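Cell division control protein 4 (Saccharomyces cerevisiae, PDB 3V7D) recognises phosphorylated proteins such as the CDK inhibitor Sic1 as the substrate-binding F-box subunit of an SCF E3 ubiquitin ligase, directing their ubiquitination and proteasomal degradation. Local coordinates at residues Gly286-Leu292 against His309-Tyr314; Gly223-Leu229 against Arg267-Val273; Ala328-Ile334 against Gln349-Val355; His279-Val283 against Val294-Ala298. The protein carries 1 engineered substitution. Residues are numbered along the deposited sequence.

Contact 1: Gly286-Leu292 against His309-Tyr314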
# COMPACT_ATOMS: atom_id res chain seq x y z
N GLY B 286 -24.06 -7.25 -1.63
CA GLY B 286 -24.90 -6.07 -1.78
C GLY B 286 -25.92 -6.29 -2.89
O GLY B 286 -25.61 -6.91 -3.91
N SER B 287 -27.14 -5.79 -2.69
CA SER B 287 -28.22 -6.09 -3.62
C SER B 287 -29.00 -4.87 -4.09
O SER B 287 -28.94 -3.80 -3.47
CB SER B 287 -29.20 -7.09 -3.00
OG SER B 287 -30.44 -7.13 -3.69
N TYR B 288 -29.73 -5.04 -5.19
CA TYR B 288 -30.66 -4.04 -5.69
C TYR B 288 -31.88 -3.85 -4.78
O TYR B 288 -32.71 -2.98 -5.04
CB TYR B 288 -31.11 -4.38 -7.11
CG TYR B 288 -30.11 -4.00 -8.19
CD1 TYR B 288 -28.98 -3.26 -7.88
CD2 TYR B 288 -30.31 -4.37 -9.51
CE1 TYR B 288 -28.06 -2.90 -8.86
CE2 TYR B 288 -29.40 -4.02 -10.50
CZ TYR B 288 -28.28 -3.29 -10.17
OH TYR B 288 -27.37 -2.94 -11.14
N ASP B 289 -31.99 -4.67 -3.73
CA ASP B 289 -33.06 -4.49 -2.75
C ASP B 289 -32.70 -3.47 -1.66
O ASP B 289 -33.38 -3.40 -0.63
CB ASP B 289 -33.47 -5.83 -2.11
CG ASP B 289 -32.37 -6.47 -1.28
OD1 ASP B 289 -31.38 -5.79 -0.92
OD2 ASP B 289 -32.50 -7.67 -0.96
N ASN B 290 -31.63 -2.72 -1.89
CA ASN B 290 -31.16 -1.66 -0.98
C ASN B 290 -30.53 -2.16 0.33
O ASN B 290 -30.32 -1.38 1.25
CB ASN B 290 -32.26 -0.64 -0.66
CG ASN B 290 -33.07 -0.26 -1.88
OD1 ASN B 290 -32.70 -0.57 -3.01
ND2 ASN B 290 -34.19 0.43 -1.65
N THR B 291 -30.24 -3.45 0.41
CA THR B 291 -29.68 -4.02 1.63
C THR B 291 -28.39 -4.78 1.36
O THR B 291 -28.12 -5.19 0.23
CB THR B 291 -30.67 -5.00 2.30
OG1 THR B 291 -30.76 -6.20 1.51
CG2 THR B 291 -32.05 -4.37 2.45
N LEU B 292 -27.61 -4.98 2.41
CA LEU B 292 -26.47 -5.87 2.34
C LEU B 292 -26.62 -6.99 3.35
O LEU B 292 -27.29 -6.82 4.37
CB LEU B 292 -25.16 -5.12 2.60
CG LEU B 292 -24.87 -3.93 1.69
CD1 LEU B 292 -25.29 -2.63 2.37
CD2 LEU B 292 -23.40 -3.90 1.35
N HIS B 309 -30.01 2.03 3.57
CA HIS B 309 -29.92 2.67 2.27
C HIS B 309 -31.32 2.78 1.68
O HIS B 309 -32.17 1.92 1.92
CB HIS B 309 -28.99 1.89 1.33
CG HIS B 309 -27.53 2.17 1.54
ND1 HIS B 309 -26.95 3.38 1.22
CD2 HIS B 309 -26.53 1.39 2.02
CE1 HIS B 309 -25.66 3.33 1.51
NE2 HIS B 309 -25.38 2.14 2.00
N THR B 310 -31.57 3.84 0.93
CA THR B 310 -32.90 4.06 0.36
C THR B 310 -32.94 3.72 -1.13
O THR B 310 -33.94 3.95 -1.80
CB THR B 310 -33.36 5.51 0.56
OG1 THR B 310 -32.33 6.40 0.11
CG2 THR B 310 -33.63 5.78 2.04
N ASP B 311 -31.85 3.16 -1.64
CA ASP B 311 -31.80 2.74 -3.04
C ASP B 311 -30.75 1.65 -3.28
O ASP B 311 -30.05 1.23 -2.35
CB ASP B 311 -31.57 3.94 -3.96
CG ASP B 311 -32.32 3.81 -5.27
OD1 ASP B 311 -32.61 2.67 -5.67
OD2 ASP B 311 -32.63 4.85 -5.89
N ARG B 312 -30.66 1.19 -4.52
CA ARG B 312 -29.79 0.08 -4.92
C ARG B 312 -28.36 0.16 -4.36
O ARG B 312 -27.76 1.22 -4.33
CB ARG B 312 -29.69 0.01 -6.44
CG ARG B 312 -30.99 -0.28 -7.16
CD ARG B 312 -30.76 -0.28 -8.66
NE ARG B 312 -31.83 -0.94 -9.39
CZ ARG B 312 -31.81 -1.16 -10.70
NH1 ARG B 312 -30.77 -0.77 -11.42
NH2 ARG B 312 -32.83 -1.77 -11.28
N ILE B 313 -27.84 -0.99 -3.94
CA ILE B 313 -26.44 -1.10 -3.58
C ILE B 313 -25.67 -1.53 -4.82
O ILE B 313 -26.01 -2.52 -5.46
CB ILE B 313 -26.20 -2.15 -2.48
CG1 ILE B 313 -27.22 -2.01 -1.35
CG2 ILE B 313 -24.77 -2.04 -1.97
CD1 ILE B 313 -27.10 -0.74 -0.55
N TYR B 314 -24.63 -0.78 -5.17
CA TYR B 314 -23.87 -1.06 -6.38
C TYR B 314 -22.48 -1.61 -6.09
O TYR B 314 -21.89 -2.29 -6.93
CB TYR B 314 -23.78 0.19 -7.26
CG TYR B 314 -24.91 0.31 -8.25
CD1 TYR B 314 -26.11 0.91 -7.89
CD2 TYR B 314 -24.78 -0.19 -9.53
CE1 TYR B 314 -27.15 1.01 -8.80
CE2 TYR B 314 -25.81 -0.10 -10.45
CZ TYR B 314 -27.00 0.51 -10.08
OH TYR B 314 -28.03 0.60 -10.99
O HOH W 1 -31.87 -0.84 3.45
O HOH W 2 -28.79 -0.76 3.14

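Contact 2: Gly223-Leu229 against Arg267-Val273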
# COMPACT_ATOMS: atom_id res chain seq x y z
N GLY B 223 -22.59 -14.19 -6.88
CA GLY B 223 -23.86 -13.49 -6.79
C GLY B 223 -24.56 -13.46 -8.14
O GLY B 223 -23.91 -13.32 -9.18
N SER B 224 -25.88 -13.58 -8.13
CA SER B 224 -26.64 -13.67 -9.37
C SER B 224 -27.88 -12.79 -9.38
O SER B 224 -28.33 -12.31 -8.34
CB SER B 224 -27.03 -15.12 -9.65
OG SER B 224 -28.06 -15.21 -10.63
N ARG B 225 -28.44 -12.60 -10.57
CA ARG B 225 -29.71 -11.91 -10.73
C ARG B 225 -30.90 -12.75 -10.27
O ARG B 225 -32.05 -12.31 -10.38
CB ARG B 225 -29.90 -11.49 -12.19
CG ARG B 225 -28.99 -10.37 -12.62
CD ARG B 225 -29.26 -9.94 -14.04
NE ARG B 225 -28.72 -8.61 -14.31
CZ ARG B 225 -28.77 -8.01 -15.49
NH1 ARG B 225 -29.32 -8.63 -16.53
NH2 ARG B 225 -28.26 -6.80 -15.64
N ASP B 226 -30.64 -13.94 -9.76
CA ASP B 226 -31.70 -14.77 -9.18
C ASP B 226 -31.87 -14.49 -7.69
O ASP B 226 -32.52 -15.26 -6.98
CB ASP B 226 -31.44 -16.27 -9.42
CG ASP B 226 -30.12 -16.75 -8.85
OD1 ASP B 226 -29.56 -16.08 -7.96
OD2 ASP B 226 -29.64 -17.81 -9.29
N ASN B 227 -31.28 -13.38 -7.24
CA ASN B 227 -31.35 -12.91 -5.85
C ASN B 227 -30.54 -13.73 -4.85
O ASN B 227 -30.56 -13.45 -3.65
CB ASN B 227 -32.80 -12.77 -5.37
CG ASN B 227 -33.68 -12.05 -6.37
OD1 ASN B 227 -33.19 -11.44 -7.32
ND2 ASN B 227 -34.99 -12.13 -6.17
N THR B 228 -29.82 -14.73 -5.34
CA THR B 228 -29.09 -15.64 -4.46
C THR B 228 -27.58 -15.51 -4.60
O THR B 228 -27.08 -14.84 -5.50
CB THR B 228 -29.43 -17.11 -4.75
OG1 THR B 228 -28.67 -17.57 -5.88
CG2 THR B 228 -30.92 -17.29 -5.04
N LEU B 229 -26.87 -16.16 -3.68
CA LEU B 229 -25.45 -16.43 -3.85
C LEU B 229 -25.21 -17.93 -3.72
O LEU B 229 -25.79 -18.60 -2.86
CB LEU B 229 -24.62 -15.68 -2.81
CG LEU B 229 -24.57 -14.16 -2.92
CD1 LEU B 229 -25.65 -13.52 -2.06
CD2 LEU B 229 -23.19 -13.66 -2.54
N ARG B 267 -29.70 -17.67 0.42
CA ARG B 267 -30.89 -16.87 0.11
C ARG B 267 -31.12 -15.83 1.19
O ARG B 267 -30.86 -16.06 2.37
CB ARG B 267 -32.13 -17.75 -0.02
CG ARG B 267 -32.20 -18.56 -1.29
CD ARG B 267 -33.43 -19.44 -1.32
NE ARG B 267 -33.09 -20.83 -1.59
CZ ARG B 267 -32.76 -21.29 -2.79
NH1 ARG B 267 -32.73 -20.46 -3.83
NH2 ARG B 267 -32.46 -22.57 -2.96
N GLY B 268 -31.62 -14.67 0.77
CA GLY B 268 -31.83 -13.56 1.68
C GLY B 268 -32.28 -12.31 0.96
O GLY B 268 -33.15 -11.59 1.43
N HIS B 269 -31.67 -12.05 -0.20
CA HIS B 269 -32.00 -10.86 -0.97
C HIS B 269 -33.29 -11.01 -1.78
O HIS B 269 -33.67 -12.11 -2.17
CB HIS B 269 -30.83 -10.47 -1.88
CG HIS B 269 -29.65 -9.93 -1.12
ND1 HIS B 269 -29.71 -8.78 -0.37
CD2 HIS B 269 -28.39 -10.40 -0.99
CE1 HIS B 269 -28.54 -8.55 0.19
NE2 HIS B 269 -27.71 -9.52 -0.17
N MET B 270 -33.95 -9.88 -2.02
CA MET B 270 -35.22 -9.86 -2.75
C MET B 270 -35.00 -9.34 -4.16
O MET B 270 -35.95 -9.20 -4.93
CB MET B 270 -36.24 -8.98 -2.03
CG MET B 270 -36.68 -9.50 -0.66
SD MET B 270 -37.74 -10.96 -0.76
CE MET B 270 -36.56 -12.27 -0.46
N ALA B 271 -33.75 -9.05 -4.49
CA ALA B 271 -33.40 -8.56 -5.82
C ALA B 271 -31.98 -8.96 -6.17
O ALA B 271 -31.27 -9.54 -5.34
CB ALA B 271 -33.57 -7.05 -5.89
N SER B 272 -31.58 -8.65 -7.40
CA SER B 272 -30.29 -9.07 -7.93
C SER B 272 -29.13 -8.78 -6.98
O SER B 272 -29.07 -7.72 -6.36
CB SER B 272 -30.04 -8.41 -9.29
OG SER B 272 -28.69 -8.59 -9.69
N VAL B 273 -28.22 -9.75 -6.86
CA VAL B 273 -27.01 -9.55 -6.08
C VAL B 273 -25.97 -8.88 -6.96
O VAL B 273 -25.38 -9.52 -7.84
CB VAL B 273 -26.46 -10.88 -5.52
CG1 VAL B 273 -25.18 -10.62 -4.74
CG2 VAL B 273 -27.51 -11.55 -4.64
O HOH W 3 -32.74 -14.48 -2.35

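Contact 3: Ala328-Ile334 against Gln349-Val355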
# COMPACT_ATOMS: atom_id res chain seq x y z
N ALA B 328 -21.82 1.26 -1.05
CA ALA B 328 -22.05 2.41 -1.92
C ALA B 328 -23.36 2.24 -2.66
O ALA B 328 -23.65 1.16 -3.17
CB ALA B 328 -20.89 2.59 -2.89
N SER B 329 -24.15 3.31 -2.73
CA SER B 329 -25.52 3.17 -3.20
C SER B 329 -25.96 4.19 -4.24
O SER B 329 -25.34 5.24 -4.40
CB SER B 329 -26.49 3.19 -2.01
OG SER B 329 -27.84 3.30 -2.45
N MET B 330 -27.05 3.86 -4.92
CA MET B 330 -27.68 4.77 -5.86
C MET B 330 -28.28 5.97 -5.13
O MET B 330 -28.58 6.99 -5.74
CB MET B 330 -28.76 4.03 -6.65
CG MET B 330 -29.35 4.81 -7.81
SD MET B 330 -30.52 3.82 -8.76
CE MET B 330 -31.21 5.07 -9.84
N ASP B 331 -28.43 5.86 -3.81
CA ASP B 331 -28.93 6.97 -3.01
C ASP B 331 -27.87 8.06 -2.77
O ASP B 331 -28.09 8.98 -1.99
CB ASP B 331 -29.55 6.50 -1.68
CG ASP B 331 -28.53 5.85 -0.73
OD1 ASP B 331 -27.31 6.06 -0.89
OD2 ASP B 331 -28.97 5.13 0.19
N THR B 332 -26.73 7.92 -3.45
CA THR B 332 -25.61 8.86 -3.39
C THR B 332 -24.81 8.80 -2.09
O THR B 332 -23.84 9.54 -1.93
CB THR B 332 -26.03 10.34 -3.63
OG1 THR B 332 -26.69 10.84 -2.46
CG2 THR B 332 -26.95 10.47 -4.84
N THR B 333 -25.20 7.93 -1.17
CA THR B 333 -24.50 7.85 0.11
C THR B 333 -23.55 6.66 0.18
O THR B 333 -23.71 5.67 -0.54
CB THR B 333 -25.46 7.78 1.31
OG1 THR B 333 -26.05 6.48 1.39
CG2 THR B 333 -26.56 8.83 1.20
N ILE B 334 -22.56 6.78 1.06
CA ILE B 334 -21.69 5.67 1.40
C ILE B 334 -21.86 5.38 2.89
O ILE B 334 -21.82 6.30 3.71
CB ILE B 334 -20.22 6.02 1.16
CG1 ILE B 334 -19.99 6.36 -0.32
CG2 ILE B 334 -19.32 4.88 1.59
CD1 ILE B 334 -18.73 7.17 -0.56
N GLN B 349 -21.42 11.59 2.92
CA GLN B 349 -22.15 12.29 1.88
C GLN B 349 -21.20 13.20 1.10
O GLN B 349 -20.96 14.33 1.50
CB GLN B 349 -23.28 13.11 2.50
CG GLN B 349 -24.23 13.73 1.49
CD GLN B 349 -24.99 12.68 0.69
OE1 GLN B 349 -25.89 12.02 1.21
NE2 GLN B 349 -24.62 12.53 -0.58
N GLY B 350 -20.65 12.69 -0.00
CA GLY B 350 -19.71 13.46 -0.80
C GLY B 350 -19.93 13.31 -2.30
O GLY B 350 -19.06 13.65 -3.10
N HIS B 351 -21.10 12.80 -2.66
CA HIS B 351 -21.47 12.62 -4.06
C HIS B 351 -22.93 13.02 -4.23
O HIS B 351 -23.73 12.88 -3.30
CB HIS B 351 -21.31 11.15 -4.47
CG HIS B 351 -19.92 10.62 -4.31
ND1 HIS B 351 -18.90 10.93 -5.19
CD2 HIS B 351 -19.38 9.80 -3.38
CE1 HIS B 351 -17.79 10.31 -4.81
NE2 HIS B 351 -18.06 9.62 -3.71
N THR B 352 -23.28 13.50 -5.42
CA THR B 352 -24.66 13.88 -5.70
C THR B 352 -25.26 12.98 -6.77
O THR B 352 -26.26 13.32 -7.40
CB THR B 352 -24.77 15.35 -6.15
OG1 THR B 352 -24.15 15.51 -7.43
CG2 THR B 352 -24.09 16.27 -5.13
N ALA B 353 -24.65 11.82 -6.97
CA ALA B 353 -25.15 10.86 -7.95
C ALA B 353 -24.88 9.44 -7.47
O ALA B 353 -24.31 9.24 -6.40
CB ALA B 353 -24.49 11.10 -9.30
N LEU B 354 -25.30 8.46 -8.28
CA LEU B 354 -25.05 7.05 -8.01
C LEU B 354 -23.58 6.80 -7.65
O LEU B 354 -22.69 7.12 -8.44
CB LEU B 354 -25.42 6.23 -9.25
CG LEU B 354 -25.58 4.71 -9.19
CD1 LEU B 354 -26.36 4.23 -10.41
CD2 LEU B 354 -24.25 3.98 -9.12
N VAL B 355 -23.33 6.23 -6.48
CA VAL B 355 -21.98 5.80 -6.13
C VAL B 355 -21.84 4.31 -6.42
O VAL B 355 -22.39 3.48 -5.70
CB VAL B 355 -21.64 6.07 -4.65
CG1 VAL B 355 -20.15 5.82 -4.40
CG2 VAL B 355 -22.01 7.50 -4.25
O HOH W 4 -21.63 9.79 -0.69

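Contact 4: His279-Val283 against Val294-Ala298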
# COMPACT_ATOMS: atom_id res chain seq x y z
N HIS B 279 -13.54 -12.24 2.72
CA HIS B 279 -12.22 -12.62 3.20
C HIS B 279 -12.38 -13.66 4.30
O HIS B 279 -13.20 -13.48 5.21
CB HIS B 279 -11.46 -11.41 3.73
CG HIS B 279 -10.10 -11.73 4.26
ND1 HIS B 279 -8.95 -11.60 3.51
CD2 HIS B 279 -9.70 -12.20 5.47
CE1 HIS B 279 -7.91 -11.96 4.23
NE2 HIS B 279 -8.33 -12.33 5.43
N GLY B 280 -11.61 -14.74 4.22
CA GLY B 280 -11.77 -15.84 5.15
C GLY B 280 -13.18 -16.40 5.05
O GLY B 280 -13.69 -16.57 3.95
N ASN B 281 -13.81 -16.67 6.19
CA ASN B 281 -15.15 -17.25 6.21
C ASN B 281 -16.26 -16.20 6.12
O ASN B 281 -17.44 -16.54 6.09
CB ASN B 281 -15.35 -18.12 7.45
CG ASN B 281 -15.31 -17.31 8.74
OD1 ASN B 281 -14.41 -16.49 8.95
ND2 ASN B 281 -16.28 -17.54 9.62
N ILE B 282 -15.87 -14.93 6.09
CA ILE B 282 -16.85 -13.85 6.04
C ILE B 282 -17.00 -13.27 4.64
O ILE B 282 -16.01 -12.88 4.01
CB ILE B 282 -16.50 -12.72 7.02
CG1 ILE B 282 -16.46 -13.26 8.45
CG2 ILE B 282 -17.52 -11.60 6.92
CD1 ILE B 282 -17.81 -13.76 8.94
N VAL B 283 -18.24 -13.22 4.16
CA VAL B 283 -18.54 -12.66 2.85
C VAL B 283 -19.71 -11.69 2.94
O VAL B 283 -20.72 -11.98 3.58
CB VAL B 283 -18.89 -13.77 1.84
CG1 VAL B 283 -19.30 -13.16 0.51
CG2 VAL B 283 -17.71 -14.71 1.64
N VAL B 294 -24.27 -9.88 5.59
CA VAL B 294 -22.98 -10.43 5.99
C VAL B 294 -23.15 -11.92 6.24
O VAL B 294 -23.90 -12.32 7.12
CB VAL B 294 -22.46 -9.76 7.27
CG1 VAL B 294 -21.07 -10.28 7.61
CG2 VAL B 294 -22.45 -8.25 7.12
N TRP B 295 -22.45 -12.73 5.46
CA TRP B 295 -22.61 -14.18 5.53
C TRP B 295 -21.44 -14.86 6.22
O TRP B 295 -20.33 -14.34 6.24
CB TRP B 295 -22.76 -14.77 4.13
CG TRP B 295 -23.83 -14.14 3.28
CD1 TRP B 295 -23.68 -13.11 2.40
CD2 TRP B 295 -25.21 -14.53 3.22
NE1 TRP B 295 -24.88 -12.82 1.80
CE2 TRP B 295 -25.84 -13.68 2.28
CE3 TRP B 295 -25.97 -15.51 3.86
CZ2 TRP B 295 -27.19 -13.78 1.98
CZ3 TRP B 295 -27.32 -15.60 3.56
CH2 TRP B 295 -27.92 -14.74 2.63
N ASP B 296 -21.71 -16.04 6.78
CA ASP B 296 -20.67 -16.91 7.30
C ASP B 296 -20.67 -18.17 6.44
O ASP B 296 -21.46 -19.09 6.68
CB ASP B 296 -20.94 -17.26 8.77
CG ASP B 296 -19.78 -18.00 9.43
OD1 ASP B 296 -19.16 -18.88 8.78
OD2 ASP B 296 -19.49 -17.71 10.60
N VAL B 297 -19.79 -18.22 5.45
CA VAL B 297 -19.81 -19.29 4.46
C VAL B 297 -19.27 -20.61 5.01
O VAL B 297 -19.28 -21.63 4.31
CB VAL B 297 -19.02 -18.91 3.20
CG1 VAL B 297 -19.65 -17.68 2.56
CG2 VAL B 297 -17.56 -18.66 3.54
N ALA B 298 -18.81 -20.60 6.25
CA ALA B 298 -18.43 -21.83 6.93
C ALA B 298 -19.68 -22.49 7.49
O ALA B 298 -19.83 -23.71 7.46
CB ALA B 298 -17.42 -21.56 8.03

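Contact 1: Gly286-Leu292 against His309-Tyr314
His309 points its CA-CB bond at the turn Ser287-Asn290, and the edge of its ring meets Leu292, with CD1 of Leu292 4.2 Å from CD2 of His309. Two waters tie its backbone to the same turn: one lies 2.7 Å from Asn290 O and 3.2 Å from His309 O; the other accepts from His309 N (3.1 Å) and lies 2.5 Å from Asn290 O. At Asp311 the carbonyl O takes a CA-H...O contact from Asn290 CA at 3.4 Å. Arg312 then lays its guanidinium flat on the Tyr288 ring, centres 3.9 Å apart and planes at 5°, a cation-pi stack to which Arg312 CD adds a CH-pi contact. Ile313 donates the backbone hydrogen bond that fixes the register, N to Ser287 O at 3.1 Å; its side chain fills the space beside Gly286, where a CB would clash with Ile313 CG2, and meets Leu292 (CD1 to CD1, 3.9 Å). Tyr314 holds Arg312 NH1 through its OH (3.1 Å) and lies obliquely against Tyr288, whose own OH binds a modified side chain of the bound peptide; Tyr314 also packs on the peptide. The contact thus joins WD repeats 4 and 5 of the beta-propeller.

Contact 2: Gly223-Leu229 against Arg267-Val273
One direct hydrogen bond crosses between the segments, from Val273 N to Ser224 O (3.0 Å, nearly straight at 169°), and it sets the first residue of strand 273-279 beside the end of strand 218-224. A water adds a second polar link: it donates to Asn227 O and His269 O and accepts weakly from Gly268 N. Asn227 CA makes a CA-H...O contact with Ala271 O at 3.4 Å, while the Asn227 side chain lies over the backbone from His269 to Ser272, its CB 3.4 Å from His269 O. Within 223-229 the type I turn from Ser224 to Asn227 is held by side chains. Ser224 OG accepts from Asp226 N in an ST turn and also hydrogen-bonds Thr205 O; Asp226 OD1 accepts from Thr228 N in an Asx turn and from Thr228 OG1. This turn links the second and third strands of a WD40 propeller blade, that of repeat 3, and packs on the loop leading into the first strand of the next blade; Asp226 also binds His202 of its own repeat, and His269 hydrogen-bonds Asp289 and Ser285 within repeat 4. Apolar packing centres on Val273, whose CG2 touches Leu229 CD1 (3.7 Å) and whose CG1 sits 3.8 Å from Gly223 CA, in the room left by the missing side chain. Arg225 rests its CG against Ser272 OG (3.4 Å), and its guanidinium hydrogen-bonds the backbone and a modified side chain of the bound peptide.

Contact 3: Ala328-Ile334 against Gln349-Val355
Thr332, at the last position of the type I turn Ser329-Thr332, lies across the backbone of His351-Ala353: its CB is 3.4 Å from His351 O, its CG2 3.6 Å from Thr352 C, and its CA makes a CA-H...O contact with Ala353 O at 3.3 Å. Gln349 NE2 donates to Thr332 OG1 (3.3 Å), and that hydroxyl gives its own proton to Asp331 O at a very short 2.4 Å. A water donates to Thr332 O and accepts from Gly350 N. At the other end of the contact Val355 N donates to Ser329 O (3.1 Å), fixing the loop beside the end of strand 324-329. Val355 also carries the apolar packing, its CG1 touching Ala328 CB (3.6 Å) and Ile334 CG1 (4.1 Å), while Ile334 CD1 meets the edge of the His351 ring, 3.9 Å from CD2. Nearer the surface Met330 CG packs on Leu354 CD1 at 4.0 Å, and Leu354 in turn touches a polar side chain of the bound peptide. The turn is braced by Ser329 OG, which accepts from Asp331 N in an ST turn and also hydrogen-bonds Arg312 O, and by Asp331 OD1, which accepts from Thr333 N in an Asx turn; Asp331 OD2 reaches back to His309 of the same repeat. These are the turn and loop by which blades of a WD40 beta-propeller meet, here repeats 5 and 6.

Contact 4: His279-Val283 against Val294-Ala298
Val283, Asn281 and Val297 have the most surface covered in this contact. Val283 is paired with Trp295 in an antiparallel hydrogen-bonded pair: Val283 N donates to Trp295 O at 3.2 Å, and Trp295 N returns a shorter bond to Val283 O at 2.7 Å, both near 169°. The side chain of Val283 reaches along the sheet to Val297, CG2 to CG1 at 3.7 Å. Trp295 points to the same face of the sheet, and its NE1 bonds Ser285 OG further along the neighbouring strand. Asn281 stands at the start of the pairing, in the type II' turn His279-Ile282 whose second residue, Gly280, has a positive phi. Asn281 O accepts from Val297 N (3.0 Å) and takes a CA-H...O contact from Asp296 CA at 3.5 Å, while Asn281 ND2 gives a weak hydrogen bond to Asp296 OD1 at 3.3 Å. Val297 follows the end of strand 292-296, where the chain bends: Asp296 OD1 accepts from Ala298 N at 3.1 Å, an Asx turn. Between these residues Ile282 and Asp296 form a non-hydrogen-bonded pair on the opposite face, and there Ile282 CG2 touches Val294 CG1 at 3.8 Å. The arrangement is the open end of the hairpin of strands 282-287 and 292-296, the second and third strands of a four-stranded antiparallel propeller blade in WD repeat 4, with Trp295-Asp296 as the WD dipeptide.

How the contacts relate
Contacts 2, 1 and 3 are successive blade-to-blade junctions, joining repeats 3-4, 4-5 and 5-6, whereas contact 4 lies within the blade of repeat 4. Each junction has one backbone hydrogen bond across it, plus water and packing; contact 3 adds a side-chain bond from Gln349 to Thr332, and contact 4 is built on sheet pairing. The junctions bury Val273, Ile313 and Val355 but leave Arg267, Thr310 and Gln349 exposed; contact 4 buries Val283, Trp295 and Val297, with Ala298 exposed. Contact 1 touches both other junctions, while contacts 2 and 3 stay about 11 Å apart at their nearest atoms. Contact 4 shares strand 282-287 with contact 1 and packs Trp295 on Arg267 and Leu229 of contact 2. Arg312 on Tyr288 gives contact 1 a cation-pi stack; contact 3 has Met330 on Leu354.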